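Local coordinates for protein putative sulfatase yidJ (Bacteroides fragilis, PDB 2QZU) that probably hydrolyses sulfate esters as a metal-dependent arylsulfatase of the sulfatase family, within the alkaline phosphatase superfamily, at residues Q37-A42 / G47-K52; P259-K264 / D270-N275; G319-A324 / I328-S333; I436-D439 / H445-N448. One frame throughout, in Å; residues are numbered along the deposited sequence.

Followed from the N terminus, the four contacts come in series, each closing before the next opens, so none nests in or crosses another. Contact 1 closes a loop between strand 29-35 of the large mixed sheet and helix 54-61. Contact 2 folds the approach to helix 267-299 back onto the first turns of that helix. Contact 3 closes the loop that follows strand 306-311 and leads into helix 331-334, touching contact 1 through Arg39 and Glu332. Contact 4 closes the turn after strand 431-439 of the smaller antiparallel sheet. Contacts 2, 3 and 4 touch one another, which ties this smaller sheet to the sulfatase core.

Contact 1: residues Q37-A42 / G47-K52; sequences QYRGDA and GKEPVK
Arg39 and Glu49 meet through a two-pronged, end-on salt bridge. Starting at CB, the glutamate chain takes off beside its own backbone N (chi1 -54°) and runs extended. CB and then CG pass the carbonyl of Asp41, CG coming to 3.9 Å from Asp41 O. At the tip each carboxylate oxygen accepts from a different guanidinium nitrogen of Arg39, both by the syn lone pair: Arg39 NH2 reaches Glu49 OE2 at 2.9 Å in a nearly straight bond lying in the guanidinium plane, whereas Arg39 NH1 reaches Glu49 OE1 at 2.8 Å in a more bent bond that is tilted from this plane. Two bonds fix the rotation of the carboxylate, and OE2 has a further partner in the hydroxyl of Tyr280 on helix 267-299. The arginine projects from the start of a type I beta turn, Arg39 to Ala42, in the loop that leads from strand 29-35 of the central sheet to helix 54-61; the turn is closed by Ala42 N to Arg39 O. Beside the bridge a water joins the two backbones, donating to Asp41 O and accepting from Glu49 N at 2.8 Å. Farther out, the extended chain of Lys48 lies across the Asp41 carboxylate, CD 3.7 Å from Asp41 CG, and NZ forms a long salt bridge of 3.6 Å with Asp41 OD1. A second water spans the same two atoms, while Arg335 offers Asp41 OD1 a firmer ionic partner. On the inner side, Val51 CG1 rests 3.5 Å from Ala42 O, and both side chains pack on Ile283 of helix 267-299.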
loop_
_atom_site.group_PDB
_atom_site.type_symbol
_atom_site.label_atom_id
_atom_site.label_comp_id
_atom_site.label_asym_id
_atom_site.label_seq_id
_atom_site.Cartn_x
_atom_site.Cartn_y
_atom_site.Cartn_z
ATOM N N GLN A 37 4.107 -8.562 15.516
ATOM C CA GLN A 37 3.095 -7.546 15.791
ATOM C C GLN A 37 1.739 -8.094 16.236
ATOM O O GLN A 37 0.692 -7.545 15.880
ATOM C CB GLN A 37 2.937 -6.683 14.538
ATOM C CG GLN A 37 2.302 -5.326 14.752
ATOM C CD GLN A 37 2.810 -4.319 13.740
ATOM O OE1 GLN A 37 4.003 -4.007 13.710
ATOM N NE2 GLN A 37 1.915 -3.810 12.904
ATOM N N TYR A 38 1.770 -9.151 17.043
ATOM C CA TYR A 38 0.559 -9.797 17.550
ATOM C C TYR A 38 0.251 -9.321 18.982
ATOM O O TYR A 38 1.036 -9.552 19.903
ATOM C CB TYR A 38 0.763 -11.322 17.528
ATOM C CG TYR A 38 -0.489 -12.159 17.727
ATOM C CD1 TYR A 38 -1.284 -12.011 18.864
ATOM C CD2 TYR A 38 -0.862 -13.115 16.781
ATOM C CE1 TYR A 38 -2.426 -12.798 19.055
ATOM C CE2 TYR A 38 -1.999 -13.908 16.964
ATOM C CZ TYR A 38 -2.774 -13.741 18.102
ATOM O OH TYR A 38 -3.899 -14.515 18.292
ATOM N N ARG A 39 -0.890 -8.655 19.166
ATOM C CA ARG A 39 -1.290 -8.157 20.488
ATOM C C ARG A 39 -1.713 -9.270 21.438
ATOM O O ARG A 39 -2.432 -10.192 21.052
ATOM C CB ARG A 39 -2.441 -7.155 20.370
ATOM C CG ARG A 39 -2.033 -5.808 19.810
ATOM C CD ARG A 39 -3.128 -4.759 19.986
ATOM N NE ARG A 39 -4.329 -5.028 19.194
ATOM C CZ ARG A 39 -5.391 -5.701 19.632
ATOM N NH1 ARG A 39 -5.418 -6.190 20.865
ATOM N NH2 ARG A 39 -6.439 -5.869 18.837
ATOM N N GLY A 40 -1.285 -9.158 22.691
ATOM C CA GLY A 40 -1.613 -10.163 23.686
ATOM C C GLY A 40 -3.094 -10.429 23.912
ATOM O O GLY A 40 -3.490 -11.578 24.106
ATOM N N ASP A 41 -3.923 -9.390 23.896
ATOM C CA ASP A 41 -5.352 -9.595 24.125
ATOM C C ASP A 41 -6.121 -10.083 22.904
ATOM O O ASP A 41 -7.315 -10.355 22.996
ATOM C CB ASP A 41 -6.011 -8.316 24.661
ATOM C CG ASP A 41 -5.564 -7.978 26.074
ATOM O OD1 ASP A 41 -5.168 -8.909 26.807
ATOM O OD2 ASP A 41 -5.622 -6.790 26.452
ATOM N N ALA A 42 -5.441 -10.205 21.768
ATOM C CA ALA A 42 -6.098 -10.663 20.549
ATOM C C ALA A 42 -6.101 -12.186 20.450
ATOM O O ALA A 42 -5.736 -12.753 19.424
ATOM C CB ALA A 42 -5.422 -10.055 19.323
ATOM N N GLY A 47 -11.191 -13.820 25.964
ATOM C CA GLY A 47 -12.513 -13.216 26.045
ATOM C C GLY A 47 -12.668 -11.708 26.062
ATOM O O GLY A 47 -13.700 -11.204 26.509
ATOM N N LYS A 48 -11.667 -10.981 25.578
ATOM C CA LYS A 48 -11.736 -9.524 25.547
ATOM C C LYS A 48 -12.094 -8.989 24.162
ATOM O O LYS A 48 -12.678 -7.913 24.042
ATOM C CB LYS A 48 -10.405 -8.914 25.993
ATOM C CG LYS A 48 -10.052 -9.175 27.449
ATOM C CD LYS A 48 -8.751 -8.493 27.834
ATOM C CE LYS A 48 -8.402 -8.745 29.294
ATOM N NZ LYS A 48 -7.134 -8.069 29.691
ATOM N N GLU A 49 -11.740 -9.740 23.119
ATOM C CA GLU A 49 -12.016 -9.325 21.747
ATOM C C GLU A 49 -12.624 -10.475 20.953
ATOM O O GLU A 49 -12.312 -11.642 21.199
ATOM C CB GLU A 49 -10.725 -8.839 21.077
ATOM C CG GLU A 49 -10.022 -7.748 21.874
ATOM C CD GLU A 49 -8.748 -7.243 21.222
ATOM O OE1 GLU A 49 -7.976 -6.547 21.915
ATOM O OE2 GLU A 49 -8.519 -7.525 20.026
ATOM N N PRO A 50 -13.498 -10.160 19.984
ATOM C CA PRO A 50 -14.147 -11.187 19.166
ATOM C C PRO A 50 -13.303 -11.735 18.019
ATOM O O PRO A 50 -13.798 -11.921 16.904
ATOM C CB PRO A 50 -15.400 -10.478 18.672
ATOM C CG PRO A 50 -14.890 -9.101 18.422
ATOM C CD PRO A 50 -14.015 -8.820 19.641
ATOM N N VAL A 51 -12.027 -11.987 18.284
ATOM C CA VAL A 51 -11.159 -12.537 17.257
ATOM C C VAL A 51 -11.188 -14.058 17.396
ATOM O O VAL A 51 -11.205 -14.588 18.508
ATOM C CB VAL A 51 -9.711 -11.998 17.394
ATOM C CG1 VAL A 51 -9.122 -12.386 18.741
ATOM C CG2 VAL A 51 -8.856 -12.526 16.252
ATOM N N LYS A 52 -11.212 -14.754 16.262
ATOM C CA LYS A 52 -11.268 -16.209 16.259
ATOM C C LYS A 52 -9.897 -16.853 16.134
ATOM O O LYS A 52 -9.211 -16.678 15.126
ATOM C CB LYS A 52 -12.172 -16.689 15.123
ATOM C CG LYS A 52 -13.606 -16.188 15.239
ATOM C CD LYS A 52 -14.460 -16.667 14.082
ATOM C CE LYS A 52 -15.892 -16.176 14.223
ATOM N NZ LYS A 52 -16.524 -16.675 15.477
HETATM O O HOH W 1 -9.617 -11.564 23.582
HETATM O O HOH W 2 -5.225 -10.350 29.416
#

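Contact 2: residues P259-K264 / D270-N275; sequences PDIPAK and DYFRNN
The irregular chain 259-264 runs beside the early part of helix 267-299, with CA atoms 7.6 Å apart at Ile261 and Phe272 and drawing in to 5.6 Å at Lys264 and Asp270. Ile261 packs over one face of the Phe272 ring. Its CD1 stands 3.9 Å from the ring centroid, 20° off the normal and displaced toward the CZ and CE2 rim, a CH-pi contact, while CG2 lies above the CG and CD2 side. The ring is carried out to this branch because Phe272 CG points anti to its backbone N (chi1 178°). One residue on, Arg273 stretches from CG to NE and brings its guanidinium edge to the loop carbonyl: NH1 donates to Pro262 O at 2.9 Å, nearly straight and in both the carbonyl and guanidinium planes. A water at the same edge accepts from Arg273 NH2 and lies 2.7 Å from Ile261 O, a likely link to the preceding carbonyl. Lys264 N lies over the rim of one guanidinium face, close to NH2 but, as both are donors, without a bond, and Lys264 CB packs 3.7 Å from Arg273 NE, the two side chains crossing at about a right angle. Lys264 CG also brushes Asp270 OD1, the oxygen that accepts from the backbone N of Gly265. Arg273 NE forms a salt bridge with Glu252, and NH1 also bonds Gly269 O. With its nitrogens shared among carbonyls, water and a carboxylate, the guanidinium is held against rotation and probably stays charged, pinning the loop to the helix it precedes.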
loop_
_atom_site.group_PDB
_atom_site.type_symbol
_atom_site.label_atom_id
_atom_site.label_comp_id
_atom_site.label_asym_id
_atom_site.label_seq_id
_atom_site.Cartn_x
_atom_site.Cartn_y
_atom_site.Cartn_z
ATOM N N PRO A 259 -11.497 4.462 25.987
ATOM C CA PRO A 259 -11.166 5.885 25.865
ATOM C C PRO A 259 -9.833 6.134 25.162
ATOM O O PRO A 259 -9.562 7.248 24.717
ATOM C CB PRO A 259 -11.171 6.366 27.316
ATOM C CG PRO A 259 -10.747 5.143 28.080
ATOM C CD PRO A 259 -11.536 4.049 27.402
ATOM N N ASP A 260 -9.006 5.097 25.056
ATOM C CA ASP A 260 -7.710 5.236 24.392
ATOM C C ASP A 260 -7.829 5.213 22.867
ATOM O O ASP A 260 -6.881 5.551 22.162
ATOM C CB ASP A 260 -6.738 4.145 24.872
ATOM C CG ASP A 260 -7.269 2.744 24.653
ATOM O OD1 ASP A 260 -8.471 2.512 24.895
ATOM O OD2 ASP A 260 -6.478 1.862 24.252
ATOM N N ILE A 261 -8.992 4.818 22.358
ATOM C CA ILE A 261 -9.212 4.787 20.913
ATOM C C ILE A 261 -9.912 6.085 20.494
ATOM O O ILE A 261 -11.048 6.338 20.890
ATOM C CB ILE A 261 -10.083 3.574 20.505
ATOM C CG1 ILE A 261 -9.350 2.272 20.853
ATOM C CG2 ILE A 261 -10.387 3.628 19.011
ATOM C CD1 ILE A 261 -10.171 1.003 20.617
ATOM N N PRO A 262 -9.239 6.924 19.686
ATOM C CA PRO A 262 -9.831 8.191 19.241
ATOM C C PRO A 262 -11.194 8.023 18.576
ATOM O O PRO A 262 -11.511 6.962 18.037
ATOM C CB PRO A 262 -8.777 8.750 18.290
ATOM C CG PRO A 262 -7.497 8.215 18.864
ATOM C CD PRO A 262 -7.868 6.781 19.170
ATOM N N ALA A 263 -11.990 9.086 18.610
ATOM C CA ALA A 263 -13.328 9.064 18.034
ATOM C C ALA A 263 -13.353 8.939 16.516
ATOM O O ALA A 263 -12.379 9.253 15.827
ATOM C CB ALA A 263 -14.092 10.317 18.460
ATOM N N LYS A 264 -14.483 8.471 16.000
ATOM C CA LYS A 264 -14.653 8.332 14.562
ATOM C C LYS A 264 -14.559 9.743 13.986
ATOM O O LYS A 264 -15.021 10.702 14.605
ATOM C CB LYS A 264 -16.021 7.718 14.251
ATOM C CG LYS A 264 -16.254 7.411 12.779
ATOM C CD LYS A 264 -17.591 6.714 12.566
ATOM C CE LYS A 264 -17.800 6.363 11.101
ATOM N NZ LYS A 264 -17.728 7.573 10.235
ATOM N N ASP A 270 -10.096 6.769 12.839
ATOM C CA ASP A 270 -10.479 6.108 11.598
ATOM C C ASP A 270 -9.453 5.051 11.225
ATOM O O ASP A 270 -9.797 4.024 10.644
ATOM C CB ASP A 270 -10.625 7.118 10.457
ATOM C CG ASP A 270 -11.836 8.009 10.624
ATOM O OD1 ASP A 270 -12.813 7.566 11.268
ATOM O OD2 ASP A 270 -11.816 9.145 10.103
ATOM N N TYR A 271 -8.193 5.303 11.565
ATOM C CA TYR A 271 -7.133 4.349 11.271
ATOM C C TYR A 271 -7.421 3.029 11.988
ATOM O O TYR A 271 -7.277 1.950 11.409
ATOM C CB TYR A 271 -5.777 4.898 11.719
ATOM C CG TYR A 271 -4.612 3.997 11.348
ATOM C CD1 TYR A 271 -4.264 3.786 10.011
ATOM C CD2 TYR A 271 -3.880 3.330 12.331
ATOM C CE1 TYR A 271 -3.216 2.933 9.664
ATOM C CE2 TYR A 271 -2.832 2.476 11.996
ATOM C CZ TYR A 271 -2.505 2.281 10.663
ATOM O OH TYR A 271 -1.472 1.431 10.333
ATOM N N PHE A 272 -7.829 3.113 13.252
ATOM C CA PHE A 272 -8.130 1.907 14.012
ATOM C C PHE A 272 -9.297 1.165 13.377
ATOM O O PHE A 272 -9.213 -0.031 13.092
ATOM C CB PHE A 272 -8.490 2.249 15.461
ATOM C CG PHE A 272 -8.864 1.051 16.283
ATOM C CD1 PHE A 272 -7.881 0.255 16.865
ATOM C CD2 PHE A 272 -10.199 0.689 16.441
ATOM C CE1 PHE A 272 -8.223 -0.887 17.589
ATOM C CE2 PHE A 272 -10.552 -0.450 17.161
ATOM C CZ PHE A 272 -9.563 -1.238 17.737
ATOM N N ARG A 273 -10.386 1.893 13.152
ATOM C CA ARG A 273 -11.600 1.333 12.570
ATOM C C ARG A 273 -11.430 0.763 11.158
ATOM O O ARG A 273 -12.079 -0.217 10.798
ATOM C CB ARG A 273 -12.693 2.405 12.563
ATOM C CG ARG A 273 -13.114 2.873 13.951
ATOM C CD ARG A 273 -14.083 4.046 13.867
ATOM N NE ARG A 273 -14.674 4.392 15.158
ATOM C CZ ARG A 273 -14.020 4.964 16.166
ATOM N NH1 ARG A 273 -12.734 5.268 16.048
ATOM N NH2 ARG A 273 -14.657 5.239 17.296
ATOM N N ASN A 274 -10.557 1.377 10.367
ATOM C CA ASN A 274 -10.321 0.953 8.990
ATOM C C ASN A 274 -9.410 -0.268 8.854
ATOM O O ASN A 274 -9.354 -0.877 7.788
ATOM C CB ASN A 274 -9.711 2.115 8.197
ATOM C CG ASN A 274 -9.745 1.887 6.698
ATOM O OD1 ASN A 274 -8.847 2.322 5.977
ATOM N ND2 ASN A 274 -10.789 1.219 6.221
ATOM N N ASN A 275 -8.705 -0.629 9.924
ATOM C CA ASN A 275 -7.774 -1.754 9.864
ATOM C C ASN A 275 -7.999 -2.924 10.821
ATOM O O ASN A 275 -7.377 -3.976 10.661
ATOM C CB ASN A 275 -6.344 -1.239 10.061
ATOM C CG ASN A 275 -5.874 -0.375 8.912
ATOM O OD1 ASN A 275 -5.551 -0.880 7.833
ATOM N ND2 ASN A 275 -5.843 0.935 9.128
HETATM O O HOH W 3 -13.565 5.866 19.932
#

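Contact 3: residues G319-A324 / I328-S333; sequences GAHENA and IFYEES
His321 and Tyr330 stack face to face, their planes 1° apart and their centroids 3.6 Å apart. Overlap is nearly complete: Tyr330 CE1 lies over the centre of the imidazole, and His321 CG over the centre of the phenol ring. His321 CB extends the same layer, 3.9 Å from the Tyr330 centroid, as a CH-pi contact. Both side chains leave the backbone with CG anti to the carbonyl carbon (chi1 -72° for His321, -70° for Tyr330), which turns both rings toward the gap between the segments. Phe329 CE2 approaches the opposite face of Tyr330, so that ring is packed on two sides. The Glu332 carboxylate lies nearly coplanar with the imidazole at its edge, though the detail of that edge contact is doubtful. Glu332 OE2 is 3.5 Å from Ala320 CB. Packing is looser at the other end, toward Asn323, whose amide end stays more than 4 Å from the Tyr330 ring and approaches it obliquely. Tyr330 is the N-cap residue of helix 331-334, and Ser333 OG bonds back to Ile328 O, ahead of the helix, at 2.9 Å. The pair thus sits where the loop after strand 306-311 enters this helix: His321 is tied by backbone to Asp260 in the loop before helix 267-299, Glu331 makes a salt bridge to Arg417, and Phe329 packs on Ile436 and Phe438 of strand 431-439.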
loop_
_atom_site.group_PDB
_atom_site.type_symbol
_atom_site.label_atom_id
_atom_site.label_comp_id
_atom_site.label_asym_id
_atom_site.label_seq_id
_atom_site.Cartn_x
_atom_site.Cartn_y
_atom_site.Cartn_z
ATOM N N GLY A 319 -3.600 3.315 16.221
ATOM C CA GLY A 319 -4.487 4.447 16.434
ATOM C C GLY A 319 -4.741 4.747 17.900
ATOM O O GLY A 319 -5.005 5.891 18.268
ATOM N N ALA A 320 -4.674 3.721 18.743
ATOM C CA ALA A 320 -4.892 3.914 20.168
ATOM C C ALA A 320 -3.817 4.857 20.698
ATOM O O ALA A 320 -2.650 4.768 20.301
ATOM C CB ALA A 320 -4.832 2.577 20.899
ATOM N N HIS A 321 -4.224 5.757 21.591
ATOM C CA HIS A 321 -3.324 6.745 22.180
ATOM C C HIS A 321 -2.697 7.650 21.118
ATOM O O HIS A 321 -1.623 8.213 21.320
ATOM C CB HIS A 321 -2.238 6.047 23.011
ATOM C CG HIS A 321 -2.750 5.455 24.289
ATOM N ND1 HIS A 321 -3.224 6.227 25.326
ATOM C CD2 HIS A 321 -2.904 4.166 24.678
ATOM C CE1 HIS A 321 -3.653 5.443 26.299
ATOM N NE2 HIS A 321 -3.470 4.187 25.930
ATOM N N GLU A 322 -3.397 7.794 19.994
ATOM C CA GLU A 322 -2.943 8.627 18.885
ATOM C C GLU A 322 -1.633 8.130 18.269
ATOM O O GLU A 322 -0.924 8.890 17.610
ATOM C CB GLU A 322 -2.764 10.081 19.342
ATOM C CG GLU A 322 -4.000 10.733 19.949
ATOM C CD GLU A 322 -5.148 10.886 18.966
ATOM O OE1 GLU A 322 -4.915 10.778 17.744
ATOM O OE2 GLU A 322 -6.286 11.129 19.420
ATOM N N ASN A 323 -1.318 6.854 18.493
ATOM C CA ASN A 323 -0.106 6.240 17.954
ATOM C C ASN A 323 -0.474 5.196 16.908
ATOM O O ASN A 323 -1.307 4.316 17.161
ATOM C CB ASN A 323 0.702 5.554 19.062
ATOM C CG ASN A 323 1.489 6.532 19.905
ATOM O OD1 ASN A 323 0.920 7.331 20.652
ATOM N ND2 ASN A 323 2.810 6.475 19.790
ATOM N N ALA A 324 0.145 5.283 15.740
ATOM C CA ALA A 324 -0.135 4.327 14.691
ATOM C C ALA A 324 0.634 3.022 14.853
ATOM O O ALA A 324 0.106 1.943 14.571
ATOM C CB ALA A 324 0.274 4.943 13.318
ATOM N N ILE A 328 6.499 1.906 22.132
ATOM C CA ILE A 328 6.040 2.763 23.219
ATOM C C ILE A 328 5.581 1.933 24.417
ATOM O O ILE A 328 5.260 0.751 24.281
ATOM C CB ILE A 328 4.898 3.683 22.726
ATOM C CG1 ILE A 328 4.588 4.745 23.778
ATOM C CG2 ILE A 328 3.662 2.859 22.406
ATOM C CD1 ILE A 328 5.683 5.777 23.948
ATOM N N PHE A 329 5.535 2.560 25.583
ATOM C CA PHE A 329 5.181 1.874 26.819
ATOM C C PHE A 329 3.728 1.475 27.053
ATOM O O PHE A 329 3.442 0.736 27.995
ATOM C CB PHE A 329 5.672 2.701 28.006
ATOM C CG PHE A 329 5.365 4.160 27.882
ATOM C CD1 PHE A 329 6.377 5.073 27.601
ATOM C CD2 PHE A 329 4.055 4.617 27.992
ATOM C CE1 PHE A 329 6.088 6.427 27.435
ATOM C CE2 PHE A 329 3.754 5.967 27.826
ATOM C CZ PHE A 329 4.772 6.872 27.545
ATOM N N TYR A 330 2.812 1.953 26.220
ATOM C CA TYR A 330 1.402 1.609 26.387
ATOM C C TYR A 330 1.155 0.101 26.310
ATOM O O TYR A 330 1.827 -0.615 25.560
ATOM C CB TYR A 330 0.555 2.334 25.336
ATOM C CG TYR A 330 0.460 3.828 25.565
ATOM C CD1 TYR A 330 -0.087 4.335 26.747
ATOM C CD2 TYR A 330 0.908 4.732 24.604
ATOM C CE1 TYR A 330 -0.186 5.710 26.967
ATOM C CE2 TYR A 330 0.813 6.110 24.810
ATOM C CZ TYR A 330 0.264 6.590 25.997
ATOM O OH TYR A 330 0.174 7.948 26.215
ATOM N N GLU A 331 0.185 -0.369 27.090
ATOM C CA GLU A 331 -0.166 -1.786 27.131
ATOM C C GLU A 331 -0.402 -2.446 25.766
ATOM O O GLU A 331 0.058 -3.560 25.540
ATOM C CB GLU A 331 -1.414 -1.997 27.992
ATOM C CG GLU A 331 -1.198 -1.833 29.485
ATOM C CD GLU A 331 -0.237 -2.857 30.043
ATOM O OE1 GLU A 331 0.948 -2.518 30.231
ATOM O OE2 GLU A 331 -0.670 -4.005 30.283
ATOM N N GLU A 332 -1.121 -1.774 24.866
ATOM C CA GLU A 332 -1.407 -2.369 23.558
ATOM C C GLU A 332 -0.134 -2.626 22.752
ATOM O O GLU A 332 -0.126 -3.432 21.821
ATOM C CB GLU A 332 -2.362 -1.485 22.744
ATOM C CG GLU A 332 -1.780 -0.141 22.341
ATOM C CD GLU A 332 -2.049 0.953 23.357
ATOM O OE1 GLU A 332 -2.302 0.636 24.538
ATOM O OE2 GLU A 332 -1.996 2.139 22.972
ATOM N N SER A 333 0.936 -1.936 23.128
ATOM C CA SER A 333 2.234 -2.071 22.480
ATOM C C SER A 333 3.109 -3.127 23.171
ATOM O O SER A 333 3.730 -3.967 22.511
ATOM C CB SER A 333 2.946 -0.710 22.487
ATOM O OG SER A 333 4.292 -0.819 22.066
#

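Contact 4: residues I436-D439 / H445-N448; sequences ILFD and HEMN
With similar chi1 values (-66° in Phe438, -56° in Glu446), each CG stands beside its own backbone N, and the phenylalanine ring is presented flat to the glutamate stem. Glu446 CB sits over the centre of one ring face, 3.7 Å from the centroid and only 12° off the normal, a CH-pi contact. The rest of the glutamate chain runs extended past the ring, at about a right angle to the Phe438 side chain: CG comes to 3.9 Å from Phe438 CB, and OE1 passes 4.0 Å from Phe438 CD1. The backbone of the loop continues along the ring, where Phe438 CE2 meets Glu446 O at 3.5 Å and CD2 meets Asn448 O at 3.3 Å, the latter obliquely. No direct hydrogen bond joins the two segments. Instead a water accepts from Asp439 N at 2.9 Å and donates to Asn448 O at 2.7 Å, bridging strand and loop where the backbones do not pair directly. Strand 431-439 is, within the chain, an outermost strand of the four-stranded antiparallel sheet, pairing with strand 421-428 through Phe438 and Thr422, and the chain turns back over it in the loop that leads to helix 455-471. Asp443 receives the backbone N-H groups of both Met447, a selenomethionine here, and Asn448. The buried carboxylate of Glu446 is satisfied beyond the contact, OE2 by the backbone N of Glu331 and OE1 weakly by Thr422. The aliphatic stem therefore serves the aromatic face while the charged end, probably stabilised by these donors, links the sheet to the start of helix 331-334.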
loop_
_atom_site.group_PDB
_atom_site.type_symbol
_atom_site.label_atom_id
_atom_site.label_comp_id
_atom_site.label_asym_id
_atom_site.label_seq_id
_atom_site.Cartn_x
_atom_site.Cartn_y
_atom_site.Cartn_z
ATOM N N ILE A 436 6.606 9.811 33.549
ATOM C CA ILE A 436 5.283 9.275 33.275
ATOM C C ILE A 436 4.935 8.151 34.243
ATOM O O ILE A 436 5.756 7.280 34.518
ATOM C CB ILE A 436 5.221 8.747 31.827
ATOM C CG1 ILE A 436 5.561 9.885 30.858
ATOM C CG2 ILE A 436 3.840 8.178 31.526
ATOM C CD1 ILE A 436 5.919 9.426 29.461
ATOM N N LEU A 437 3.713 8.180 34.765
ATOM C CA LEU A 437 3.263 7.155 35.692
ATOM C C LEU A 437 1.783 6.872 35.485
ATOM O O LEU A 437 0.960 7.784 35.505
ATOM C CB LEU A 437 3.507 7.589 37.141
ATOM C CG LEU A 437 3.017 6.627 38.231
ATOM C CD1 LEU A 437 3.701 5.276 38.076
ATOM C CD2 LEU A 437 3.305 7.219 39.606
ATOM N N PHE A 438 1.456 5.604 35.266
ATOM C CA PHE A 438 0.070 5.193 35.076
ATOM C C PHE A 438 -0.303 4.136 36.107
ATOM O O PHE A 438 0.468 3.208 36.363
ATOM C CB PHE A 438 -0.150 4.582 33.686
ATOM C CG PHE A 438 0.028 5.544 32.552
ATOM C CD1 PHE A 438 1.049 5.355 31.622
ATOM C CD2 PHE A 438 -0.839 6.619 32.389
ATOM C CE1 PHE A 438 1.200 6.227 30.539
ATOM C CE2 PHE A 438 -0.698 7.495 31.318
ATOM C CZ PHE A 438 0.323 7.299 30.390
ATOM N N ASP A 439 -1.483 4.291 36.697
ATOM C CA ASP A 439 -2.006 3.334 37.666
ATOM C C ASP A 439 -2.977 2.514 36.823
ATOM O O ASP A 439 -4.098 2.949 36.567
ATOM C CB ASP A 439 -2.773 4.061 38.775
ATOM C CG ASP A 439 -3.373 3.106 39.795
ATOM O OD1 ASP A 439 -3.675 1.948 39.433
ATOM O OD2 ASP A 439 -3.559 3.519 40.956
ATOM N N HIS A 445 -6.682 1.947 30.796
ATOM C CA HIS A 445 -6.387 2.383 29.437
ATOM C C HIS A 445 -5.333 3.483 29.400
ATOM O O HIS A 445 -5.135 4.139 28.377
ATOM C CB HIS A 445 -7.676 2.830 28.753
ATOM C CG HIS A 445 -8.729 1.765 28.727
ATOM N ND1 HIS A 445 -8.562 0.575 28.051
ATOM C CD2 HIS A 445 -9.928 1.681 29.350
ATOM C CE1 HIS A 445 -9.612 -0.199 28.263
ATOM N NE2 HIS A 445 -10.454 0.446 29.046
ATOM N N GLU A 446 -4.667 3.667 30.536
ATOM C CA GLU A 446 -3.589 4.641 30.683
ATOM C C GLU A 446 -3.848 6.000 30.043
ATOM O O GLU A 446 -3.174 6.395 29.087
ATOM C CB GLU A 446 -2.303 4.022 30.138
ATOM C CG GLU A 446 -1.974 2.698 30.819
ATOM C CD GLU A 446 -0.791 1.979 30.198
ATOM O OE1 GLU A 446 0.114 1.568 30.954
ATOM O OE2 GLU A 446 -0.771 1.815 28.961
HETATM N N MSE A 447 -4.814 6.720 30.600
HETATM C CA MSE A 447 -5.192 8.037 30.102
HETATM C C MSE A 447 -4.728 9.163 31.024
HETATM O O MSE A 447 -4.689 10.323 30.617
HETATM C CB MSE A 447 -6.715 8.129 29.973
HETATM C CG MSE A 447 -7.353 7.039 29.137
HETATM SE SE MSE A 447 -6.772 7.090 27.300
HETATM C CE MSE A 447 -7.694 8.702 26.736
ATOM N N ASN A 448 -4.375 8.823 32.260
ATOM C CA ASN A 448 -3.963 9.831 33.236
ATOM C C ASN A 448 -2.537 9.671 33.736
ATOM O O ASN A 448 -2.247 8.751 34.500
ATOM C CB ASN A 448 -4.900 9.784 34.449
ATOM C CG ASN A 448 -4.794 11.019 35.329
ATOM O OD1 ASN A 448 -5.361 11.059 36.423
ATOM N ND2 ASN A 448 -4.081 12.033 34.854
HETATM O O HOH W 4 -3.114 6.530 35.846
#